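Long-range contacts in ferric uptake regulation protein (Vibrio cholerae, PDB 2W57), which probably represses iron-uptake genes as a metal-dependent, DNA-binding dimer of the Fur family, using a winged-helix domain joined to a zinc-binding dimerisation domain: residues A[66-71]-A[78-83]; A[86-91]-A[99-104]; A[106-111]-A[123-128]. All coordinates share one frame; numbering follows the deposited sequence.

How the contacts relate
The three contacts follow one another along the chain and run from near the centre of the chain to the dimer interface. Contact 1, a partly buried hairpin, pairs two strands of the DNA-binding half and touches no other subunit. Contact 2, also a partly buried hairpin, carries ligands of both zinc ions; it shares one ion with contact 1 through Glu81, and the other with contact 3. Contact 3 is buried and joins a helix to a strand with no ladder between them, relying on metal and packing. Strands 89-93 and 121-132 are neighbours in one sheet, so contacts 2 and 3 build the same domain; both also meet the second subunit.

Contact 1 of 3, residues A[66-71]-A[78-83]. With ZN (zinc ion), chain D.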
loop_
_atom_site.group_PDB
_atom_site.type_symbol
_atom_site.label_atom_id
_atom_site.label_comp_id
_atom_site.label_asym_id
_atom_site.label_seq_id
_atom_site.Cartn_x
_atom_site.Cartn_y
_atom_site.Cartn_z
ATOM N N GLY A 66 10.426 -12.989 -7.947
ATOM C CA GLY A 66 9.884 -13.705 -6.789
ATOM C C GLY A 66 10.841 -13.847 -5.614
ATOM O O GLY A 66 10.564 -14.591 -4.683
ATOM N N ILE A 67 11.971 -13.140 -5.659
ATOM C CA ILE A 67 12.938 -13.144 -4.562
ATOM C C ILE A 67 12.406 -12.347 -3.362
ATOM O O ILE A 67 12.578 -12.760 -2.198
ATOM C CB ILE A 67 14.317 -12.600 -5.019
ATOM C CG1 ILE A 67 15.051 -13.638 -5.861
ATOM C CG2 ILE A 67 15.187 -12.244 -3.834
ATOM C CD1 ILE A 67 16.401 -13.164 -6.357
ATOM N N VAL A 68 11.758 -11.212 -3.649
ATOM C CA VAL A 68 11.178 -10.370 -2.602
ATOM C C VAL A 68 9.687 -10.103 -2.835
ATOM O O VAL A 68 9.169 -10.313 -3.937
ATOM C CB VAL A 68 11.929 -9.011 -2.432
ATOM C CG1 VAL A 68 13.410 -9.211 -2.138
ATOM C CG2 VAL A 68 11.735 -8.089 -3.656
ATOM N N THR A 69 9.011 -9.647 -1.783
ATOM C CA THR A 69 7.638 -9.169 -1.859
ATOM C C THR A 69 7.647 -7.697 -1.488
ATOM O O THR A 69 8.261 -7.316 -0.480
ATOM C CB THR A 69 6.732 -9.902 -0.848
ATOM O OG1 THR A 69 6.742 -11.314 -1.116
ATOM C CG2 THR A 69 5.293 -9.385 -0.929
ATOM N N ARG A 70 6.975 -6.871 -2.294
ATOM C CA ARG A 70 6.816 -5.453 -1.978
ATOM C C ARG A 70 5.513 -5.189 -1.240
ATOM O O ARG A 70 4.449 -5.604 -1.688
ATOM C CB ARG A 70 6.882 -4.561 -3.228
ATOM C CG ARG A 70 7.220 -3.105 -2.875
ATOM C CD ARG A 70 6.707 -2.054 -3.867
ATOM N NE ARG A 70 7.567 -1.902 -5.039
ATOM C CZ ARG A 70 8.235 -0.794 -5.379
ATOM N NH1 ARG A 70 8.179 0.325 -4.647
ATOM N NH2 ARG A 70 8.968 -0.811 -6.485
ATOM N N HIS A 71 5.616 -4.482 -0.118
ATOM C CA HIS A 71 4.445 -3.970 0.593
ATOM C C HIS A 71 4.406 -2.452 0.538
ATOM O O HIS A 71 5.420 -1.798 0.791
ATOM C CB HIS A 71 4.479 -4.394 2.060
ATOM C CG HIS A 71 4.438 -5.873 2.270
ATOM N ND1 HIS A 71 3.264 -6.598 2.228
ATOM C CD2 HIS A 71 5.423 -6.764 2.530
ATOM C CE1 HIS A 71 3.530 -7.873 2.446
ATOM N NE2 HIS A 71 4.833 -7.999 2.636
ATOM N N SER A 78 7.339 2.033 0.653
ATOM C CA SER A 78 7.401 0.632 0.241
ATOM C C SER A 78 8.451 -0.061 1.079
ATOM O O SER A 78 9.579 0.415 1.180
ATOM C CB SER A 78 7.827 0.488 -1.218
ATOM O OG SER A 78 7.009 1.236 -2.090
ATOM N N VAL A 79 8.084 -1.185 1.682
ATOM C CA VAL A 79 9.048 -2.040 2.367
ATOM C C VAL A 79 9.094 -3.402 1.687
ATOM O O VAL A 79 8.094 -3.886 1.124
ATOM C CB VAL A 79 8.767 -2.187 3.900
ATOM C CG1 VAL A 79 8.916 -0.849 4.614
ATOM C CG2 VAL A 79 7.394 -2.750 4.160
ATOM N N PHE A 80 10.265 -4.014 1.741
ATOM C CA PHE A 80 10.511 -5.271 1.088
ATOM C C PHE A 80 10.905 -6.316 2.127
ATOM O O PHE A 80 11.341 -5.985 3.228
ATOM C CB PHE A 80 11.619 -5.103 0.047
ATOM C CG PHE A 80 11.307 -4.085 -1.036
ATOM C CD1 PHE A 80 10.890 -4.499 -2.297
ATOM C CD2 PHE A 80 11.456 -2.713 -0.797
ATOM C CE1 PHE A 80 10.621 -3.575 -3.304
ATOM C CE2 PHE A 80 11.180 -1.776 -1.792
ATOM C CZ PHE A 80 10.757 -2.208 -3.052
ATOM N N GLU A 81 10.733 -7.578 1.766
ATOM C CA GLU A 81 11.116 -8.708 2.594
ATOM C C GLU A 81 11.332 -9.857 1.628
ATOM O O GLU A 81 10.844 -9.803 0.498
ATOM C CB GLU A 81 10.024 -9.056 3.620
ATOM C CG GLU A 81 8.613 -9.239 3.044
ATOM C CD GLU A 81 7.620 -9.815 4.051
ATOM O OE1 GLU A 81 7.979 -10.804 4.736
ATOM O OE2 GLU A 81 6.478 -9.297 4.163
ATOM N N LEU A 82 12.080 -10.873 2.060
ATOM C CA LEU A 82 12.278 -12.073 1.263
ATOM C C LEU A 82 10.987 -12.859 1.292
ATOM O O LEU A 82 10.294 -12.860 2.307
ATOM C CB LEU A 82 13.419 -12.916 1.833
ATOM C CG LEU A 82 14.837 -12.351 1.664
ATOM C CD1 LEU A 82 15.794 -12.932 2.705
ATOM C CD2 LEU A 82 15.382 -12.572 0.239
ATOM N N SER A 83 10.655 -13.508 0.178
ATOM C CA SER A 83 9.427 -14.301 0.071
ATOM C C SER A 83 9.405 -15.498 1.021
ATOM O O SER A 83 10.453 -16.008 1.407
ATOM C CB SER A 83 9.238 -14.798 -1.364
ATOM O OG SER A 83 9.146 -13.712 -2.262
HETATM ZN ZN ZN D . 6.219 -9.426 6.211
#
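Strands 68-72 and 78-82 form an antiparallel hairpin, consistent with the wing of the winged-helix domain found in Fur proteins, and its two faces do different work. On one face Arg70 lies alongside Phe80, both side chains pointing the same way. With CG anti to the backbone N (chi1 -160°), the arginine sets its CG over the ring face, 3.9 Å from the Phe80 centroid, in a CH-pi contact. The chain then bends at chi3, so that Phe80 CZ sits over the centre of the guanidinium, whose plane is turned 53° from the ring. Arg70 NH1 donates within that plane to Ser78 OG at 3.0 Å. Arginine suits this place, since its aliphatic stem covers the Phe80 ring while its charged end reaches Ser78 OG; Phe80 itself packs on Leu59 of helix 52-64.

On the other face His71 crosses Glu81 obliquely. His71 NE2 donates to the anti lone pair of Glu81 OE2 at 2.6 Å, in a bent bond, with the oxygen tilted out of the ring plane, while ND1 is hydrogen-bonded to Tyr128 OH. The backbone ladder pairs His71 with Val79 and Thr69 with Glu81; its straightest bond, His71 N to Val79 O, is 2.8 Å. Where the ladder ends, Ser83 OG donates to Gly66 O.

Glu81 OE2 also binds zinc at 2.1 Å, so His71 is a second-shell residue: its N-H would steady the carboxylate's rotation and probably temper its charge.

Contact 2 of 3, residues A[86-91]-A[99-104]; sequences HHHDHL and VIEFSD. With ZN (zinc ion), chain D; ZN (zinc ion), chain C.
Four backbone hydrogen bonds hold strands 89-93 and 99-102 together as an antiparallel hairpin of the dimerisation domain. Asp89 pairs with Phe102 and Leu91 with Ile100; the bond from Asp89 N to Phe102 O measures 2.8 Å and runs nearly along the carbonyl axis.

Metal bonds come from segment 86-91 and go to two ions. His88 NE2 at 2.1 Å and His90 NE2 at 2.4 Å bind the zinc completed by His33 and Glu81, whereas His87 NE2 and Asp89 OD2, at 2.3 and 1.9 Å, bind the one shared with Glu108 and His125. Consecutive ligands can serve different ions because Asp89 and His90 leave the strand on opposite faces.

Flat groups meet on both sides of the hairpin. The Glu101 carboxylate is stacked over one face of the His88 ring, offset toward its rim, with the planes 28° apart. On the other side Phe102 takes the crowded first torsion, with CG between N and C (chi1 70°), which brings its ring face against Asp89 CB in a CH-pi contact, 4.0 Å from the centroid. Apolar packing continues there, where Leu91 CD2 lies 4.2 Å from Ile100 CB, and these large residues suit a face that meets Val120, Tyr118 and Ile114 of the second subunit.

One water bridges Asp89 OD2 and Asp104 N. Glu101 OE2 makes no hydrogen bond to His88 NE2, whose lone pair is spent on zinc; instead, the carboxylate probably offsets some of the positive charge of the zinc-bound imidazole.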
loop_
_atom_site.group_PDB
_atom_site.type_symbol
_atom_site.label_atom_id
_atom_site.label_comp_id
_atom_site.label_asym_id
_atom_site.label_seq_id
_atom_site.Cartn_x
_atom_site.Cartn_y
_atom_site.Cartn_z
ATOM N N HIS A 86 4.821 -19.070 4.133
ATOM C CA HIS A 86 4.232 -18.742 5.440
ATOM C C HIS A 86 3.619 -17.339 5.482
ATOM O O HIS A 86 4.320 -16.319 5.568
ATOM C CB HIS A 86 5.250 -18.915 6.572
ATOM C CG HIS A 86 6.088 -20.156 6.453
ATOM N ND1 HIS A 86 5.542 -21.423 6.371
ATOM C CD2 HIS A 86 7.433 -20.323 6.407
ATOM C CE1 HIS A 86 6.513 -22.314 6.272
ATOM N NE2 HIS A 86 7.670 -21.674 6.295
ATOM N N HIS A 87 2.291 -17.324 5.418
ATOM C CA HIS A 87 1.484 -16.119 5.434
ATOM C C HIS A 87 1.594 -15.367 6.755
ATOM O O HIS A 87 1.499 -15.966 7.827
ATOM C CB HIS A 87 0.019 -16.489 5.185
ATOM C CG HIS A 87 -0.929 -15.341 5.333
ATOM N ND1 HIS A 87 -1.202 -14.468 4.301
ATOM C CD2 HIS A 87 -1.663 -14.920 6.391
ATOM C CE1 HIS A 87 -2.063 -13.555 4.719
ATOM N NE2 HIS A 87 -2.358 -13.807 5.983
ATOM N N HIS A 88 1.788 -14.051 6.669
ATOM C CA HIS A 88 1.608 -13.178 7.828
ATOM C C HIS A 88 0.987 -11.808 7.461
ATOM O O HIS A 88 0.871 -11.439 6.286
ATOM C CB HIS A 88 2.909 -13.041 8.641
ATOM C CG HIS A 88 4.058 -12.476 7.863
ATOM N ND1 HIS A 88 4.762 -13.208 6.931
ATOM C CD2 HIS A 88 4.636 -11.253 7.894
ATOM C CE1 HIS A 88 5.720 -12.459 6.415
ATOM N NE2 HIS A 88 5.667 -11.269 6.985
ATOM N N ASP A 89 0.551 -11.090 8.489
ATOM C CA ASP A 89 0.080 -9.726 8.348
ATOM C C ASP A 89 0.985 -8.846 9.181
ATOM O O ASP A 89 1.913 -9.353 9.812
ATOM C CB ASP A 89 -1.374 -9.628 8.782
ATOM C CG ASP A 89 -2.261 -10.476 7.927
ATOM O OD1 ASP A 89 -2.196 -10.317 6.689
ATOM O OD2 ASP A 89 -2.996 -11.321 8.479
ATOM N N HIS A 90 0.743 -7.540 9.177
ATOM C CA HIS A 90 1.739 -6.627 9.714
ATOM C C HIS A 90 1.177 -5.605 10.659
ATOM O O HIS A 90 0.146 -4.998 10.411
ATOM C CB HIS A 90 2.518 -5.937 8.587
ATOM C CG HIS A 90 3.036 -6.879 7.543
ATOM N ND1 HIS A 90 2.239 -7.382 6.533
ATOM C CD2 HIS A 90 4.267 -7.409 7.350
ATOM C CE1 HIS A 90 2.958 -8.186 5.768
ATOM N NE2 HIS A 90 4.193 -8.216 6.239
ATOM N N LEU A 91 1.882 -5.438 11.759
ATOM C CA LEU A 91 1.596 -4.402 12.717
ATOM C C LEU A 91 2.798 -3.478 12.644
ATOM O O LEU A 91 3.934 -3.926 12.730
ATOM C CB LEU A 91 1.420 -5.033 14.099
ATOM C CG LEU A 91 1.266 -4.214 15.378
ATOM C CD1 LEU A 91 -0.056 -3.484 15.412
ATOM C CD2 LEU A 91 1.397 -5.152 16.576
ATOM N N VAL A 99 8.379 -3.492 12.677
ATOM C CA VAL A 99 7.307 -4.241 12.004
ATOM C C VAL A 99 7.092 -5.609 12.666
ATOM O O VAL A 99 7.936 -6.491 12.566
ATOM C CB VAL A 99 7.598 -4.460 10.490
ATOM C CG1 VAL A 99 6.428 -5.153 9.806
ATOM C CG2 VAL A 99 7.905 -3.151 9.792
ATOM N N ILE A 100 5.958 -5.781 13.338
ATOM C CA ILE A 100 5.611 -7.071 13.919
ATOM C C ILE A 100 4.742 -7.894 12.952
ATOM O O ILE A 100 3.768 -7.387 12.385
ATOM C CB ILE A 100 4.932 -6.928 15.306
ATOM C CG1 ILE A 100 5.895 -6.332 16.335
ATOM C CG2 ILE A 100 4.443 -8.284 15.812
ATOM C CD1 ILE A 100 5.733 -4.841 16.561
ATOM N N GLU A 101 5.120 -9.154 12.759
ATOM C CA GLU A 101 4.336 -10.094 11.970
ATOM C C GLU A 101 3.356 -10.792 12.891
ATOM O O GLU A 101 3.704 -11.116 14.024
ATOM C CB GLU A 101 5.232 -11.159 11.344
ATOM C CG GLU A 101 6.437 -10.630 10.607
ATOM C CD GLU A 101 7.221 -11.734 9.944
ATOM O OE1 GLU A 101 7.081 -12.894 10.372
ATOM O OE2 GLU A 101 7.983 -11.450 8.997
ATOM N N PHE A 102 2.140 -11.027 12.411
ATOM C CA PHE A 102 1.174 -11.839 13.146
ATOM C C PHE A 102 0.292 -12.614 12.181
ATOM O O PHE A 102 0.211 -12.285 10.998
ATOM C CB PHE A 102 0.328 -10.980 14.102
ATOM C CG PHE A 102 -0.647 -10.060 13.405
ATOM C CD1 PHE A 102 -0.247 -8.797 12.966
ATOM C CD2 PHE A 102 -1.968 -10.452 13.197
ATOM C CE1 PHE A 102 -1.144 -7.942 12.324
ATOM C CE2 PHE A 102 -2.870 -9.604 12.556
ATOM C CZ PHE A 102 -2.451 -8.345 12.118
ATOM N N SER A 103 -0.354 -13.652 12.700
ATOM C CA SER A 103 -1.313 -14.433 11.933
ATOM C C SER A 103 -2.415 -14.953 12.856
ATOM O O SER A 103 -2.298 -16.026 13.433
ATOM C CB SER A 103 -0.611 -15.583 11.201
ATOM O OG SER A 103 -1.516 -16.258 10.340
ATOM N N ASP A 104 -3.480 -14.173 12.983
ATOM C CA ASP A 104 -4.582 -14.479 13.869
ATOM C C ASP A 104 -5.597 -15.381 13.173
ATOM O O ASP A 104 -6.034 -15.080 12.061
ATOM C CB ASP A 104 -5.250 -13.180 14.296
ATOM C CG ASP A 104 -6.236 -13.372 15.427
ATOM O OD1 ASP A 104 -5.796 -13.729 16.550
ATOM O OD2 ASP A 104 -7.449 -13.152 15.196
HETATM ZN ZN ZN D . 6.219 -9.426 6.211
HETATM ZN ZN ZN C . -3.800 -12.486 7.137
HETATM O O HOH W 1 -4.477 -12.250 10.540
#

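Contact 3 of 3, residues A[106-111]-A[123-128]; sequences VIEQRQ and TNHSLY. With ZN (zinc ion), chain C.
A zinc ion joins helix to strand, with Glu108 on one side and His125 on the other. This is helix-on-sheet packing in the dimerisation domain of a Fur protein: helix 105-117 lies against strand 121-132, the axes of the two short segments approach to 10.9 Å, and the gap is spanned by side chains and the ion they share.

Glu108 reaches over from the helix by bending at chi2 (-46°), and its OE2 binds the ion at 2.1 Å. From the strand His125 NE2 binds the same ion at 2.2 Å. The His125 CG takes the crowded position between N and the carbonyl carbon, swinging the imidazole toward the helix. The Glu108 and His125 side chains cross at about a right angle, with the carboxylate and ring planes 41° apart. A glutamate and a histidine suit these places, one long enough to leave the helix, the other giving a ring nitrogen whose lone pair can bind the metal. His87 and Asp89 complete the site. Gln111, extended beyond CG, presents the end of its amide over the face of the His125 ring, with the planes 70° apart.

Beside the metal, branched apolar residues close the contact. Strand residues 124-128 also pair antiparallel with a strand of the second subunit, carrying the sheet across the interface, and Ile107 packs on Ile114 of that subunit. Within the chain Ile107 crosses Leu127 at about a right angle, Ile107 CG2 resting 4.0 Å from Leu127 CD2.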
loop_
_atom_site.group_PDB
_atom_site.type_symbol
_atom_site.label_atom_id
_atom_site.label_comp_id
_atom_site.label_asym_id
_atom_site.label_seq_id
_atom_site.Cartn_x
_atom_site.Cartn_y
_atom_site.Cartn_z
ATOM N N VAL A 106 -8.758 -16.065 14.146
ATOM C CA VAL A 106 -10.109 -15.521 14.182
ATOM C C VAL A 106 -10.292 -14.533 13.021
ATOM O O VAL A 106 -11.270 -14.624 12.259
ATOM C CB VAL A 106 -10.444 -14.876 15.561
ATOM C CG1 VAL A 106 -11.827 -14.256 15.541
ATOM C CG2 VAL A 106 -10.339 -15.911 16.700
ATOM N N ILE A 107 -9.333 -13.617 12.877
ATOM C CA ILE A 107 -9.312 -12.701 11.745
ATOM C C ILE A 107 -9.287 -13.473 10.429
ATOM O O ILE A 107 -10.120 -13.224 9.556
ATOM C CB ILE A 107 -8.139 -11.699 11.820
ATOM C CG1 ILE A 107 -8.332 -10.759 13.013
ATOM C CG2 ILE A 107 -8.012 -10.907 10.506
ATOM C CD1 ILE A 107 -7.124 -9.946 13.351
ATOM N N GLU A 108 -8.369 -14.426 10.292
ATOM C CA GLU A 108 -8.318 -15.227 9.072
ATOM C C GLU A 108 -9.691 -15.807 8.738
ATOM O O GLU A 108 -10.144 -15.677 7.606
ATOM C CB GLU A 108 -7.254 -16.332 9.137
ATOM C CG GLU A 108 -5.783 -15.862 9.150
ATOM C CD GLU A 108 -5.457 -14.777 8.113
ATOM O OE1 GLU A 108 -5.999 -14.809 6.985
ATOM O OE2 GLU A 108 -4.650 -13.885 8.438
ATOM N N GLN A 109 -10.366 -16.394 9.730
ATOM C CA GLN A 109 -11.706 -16.983 9.539
ATOM C C GLN A 109 -12.779 -15.953 9.184
ATOM O O GLN A 109 -13.604 -16.189 8.294
ATOM C CB GLN A 109 -12.129 -17.794 10.773
ATOM C CG GLN A 109 -13.551 -18.418 10.717
ATOM C CD GLN A 109 -13.781 -19.348 9.510
ATOM O OE1 GLN A 109 -12.834 -19.840 8.874
ATOM N NE2 GLN A 109 -15.052 -19.590 9.197
ATOM N N ARG A 110 -12.761 -14.813 9.870
ATOM C CA ARG A 110 -13.761 -13.771 9.643
ATOM C C ARG A 110 -13.769 -13.250 8.210
ATOM O O ARG A 110 -14.834 -13.055 7.625
ATOM C CB ARG A 110 -13.572 -12.623 10.627
ATOM C CG ARG A 110 -13.889 -12.986 12.075
ATOM C CD ARG A 110 -15.318 -13.507 12.264
ATOM N NE ARG A 110 -16.327 -12.535 11.854
ATOM C CZ ARG A 110 -17.356 -12.799 11.051
ATOM N NH1 ARG A 110 -17.552 -14.025 10.562
ATOM N NH2 ARG A 110 -18.210 -11.831 10.749
ATOM N N GLN A 111 -12.574 -13.049 7.654
ATOM C CA GLN A 111 -12.380 -12.616 6.265
ATOM C C GLN A 111 -13.125 -13.514 5.265
ATOM O O GLN A 111 -13.813 -13.011 4.372
ATOM C CB GLN A 111 -10.876 -12.552 5.935
ATOM C CG GLN A 111 -10.078 -11.558 6.802
ATOM C CD GLN A 111 -8.582 -11.543 6.516
ATOM O OE1 GLN A 111 -8.061 -12.407 5.810
ATOM N NE2 GLN A 111 -7.880 -10.567 7.082
ATOM N N THR A 123 -9.525 -14.641 -2.721
ATOM C CA THR A 123 -8.309 -15.191 -3.337
ATOM C C THR A 123 -7.034 -14.688 -2.667
ATOM O O THR A 123 -5.995 -15.340 -2.723
ATOM C CB THR A 123 -8.220 -14.900 -4.858
ATOM O OG1 THR A 123 -7.818 -13.539 -5.074
ATOM C CG2 THR A 123 -9.551 -15.180 -5.558
ATOM N N ASN A 124 -7.119 -13.521 -2.046
ATOM C CA ASN A 124 -5.991 -12.932 -1.346
ATOM C C ASN A 124 -6.489 -11.776 -0.481
ATOM O O ASN A 124 -7.596 -11.277 -0.686
ATOM C CB ASN A 124 -4.944 -12.447 -2.360
ATOM C CG ASN A 124 -3.614 -12.083 -1.715
ATOM O OD1 ASN A 124 -3.377 -12.372 -0.540
ATOM N ND2 ASN A 124 -2.737 -11.444 -2.489
ATOM N N HIS A 125 -5.678 -11.365 0.491
ATOM C CA HIS A 125 -5.965 -10.184 1.302
ATOM C C HIS A 125 -4.671 -9.485 1.724
ATOM O O HIS A 125 -3.582 -10.016 1.540
ATOM C CB HIS A 125 -6.813 -10.559 2.522
ATOM C CG HIS A 125 -6.078 -11.343 3.567
ATOM N ND1 HIS A 125 -5.925 -12.712 3.502
ATOM C CD2 HIS A 125 -5.475 -10.954 4.716
ATOM C CE1 HIS A 125 -5.252 -13.132 4.558
ATOM N NE2 HIS A 125 -4.971 -12.085 5.312
ATOM N N SER A 126 -4.782 -8.279 2.263
ATOM C CA SER A 126 -3.642 -7.664 2.939
ATOM C C SER A 126 -4.140 -6.853 4.115
ATOM O O SER A 126 -5.149 -6.157 4.005
ATOM C CB SER A 126 -2.801 -6.803 1.977
ATOM O OG SER A 126 -3.559 -5.751 1.408
ATOM N N LEU A 127 -3.442 -6.964 5.241
ATOM C CA LEU A 127 -3.854 -6.287 6.477
ATOM C C LEU A 127 -2.671 -5.604 7.145
ATOM O O LEU A 127 -1.655 -6.247 7.414
ATOM C CB LEU A 127 -4.548 -7.270 7.436
ATOM C CG LEU A 127 -4.800 -6.915 8.902
ATOM C CD1 LEU A 127 -5.782 -5.773 9.044
ATOM C CD2 LEU A 127 -5.296 -8.134 9.662
ATOM N N TYR A 128 -2.821 -4.299 7.393
ATOM C CA TYR A 128 -1.780 -3.473 8.002
ATOM C C TYR A 128 -2.351 -2.710 9.181
ATOM O O TYR A 128 -3.293 -1.936 9.030
ATOM C CB TYR A 128 -1.188 -2.483 6.986
ATOM C CG TYR A 128 -0.534 -3.152 5.810
ATOM C CD1 TYR A 128 0.732 -3.713 5.922
ATOM C CD2 TYR A 128 -1.194 -3.257 4.593
ATOM C CE1 TYR A 128 1.327 -4.362 4.841
ATOM C CE2 TYR A 128 -0.611 -3.900 3.507
ATOM C CZ TYR A 128 0.645 -4.450 3.636
ATOM O OH TYR A 128 1.229 -5.086 2.559
HETATM ZN ZN ZN C . -3.800 -12.486 7.137
#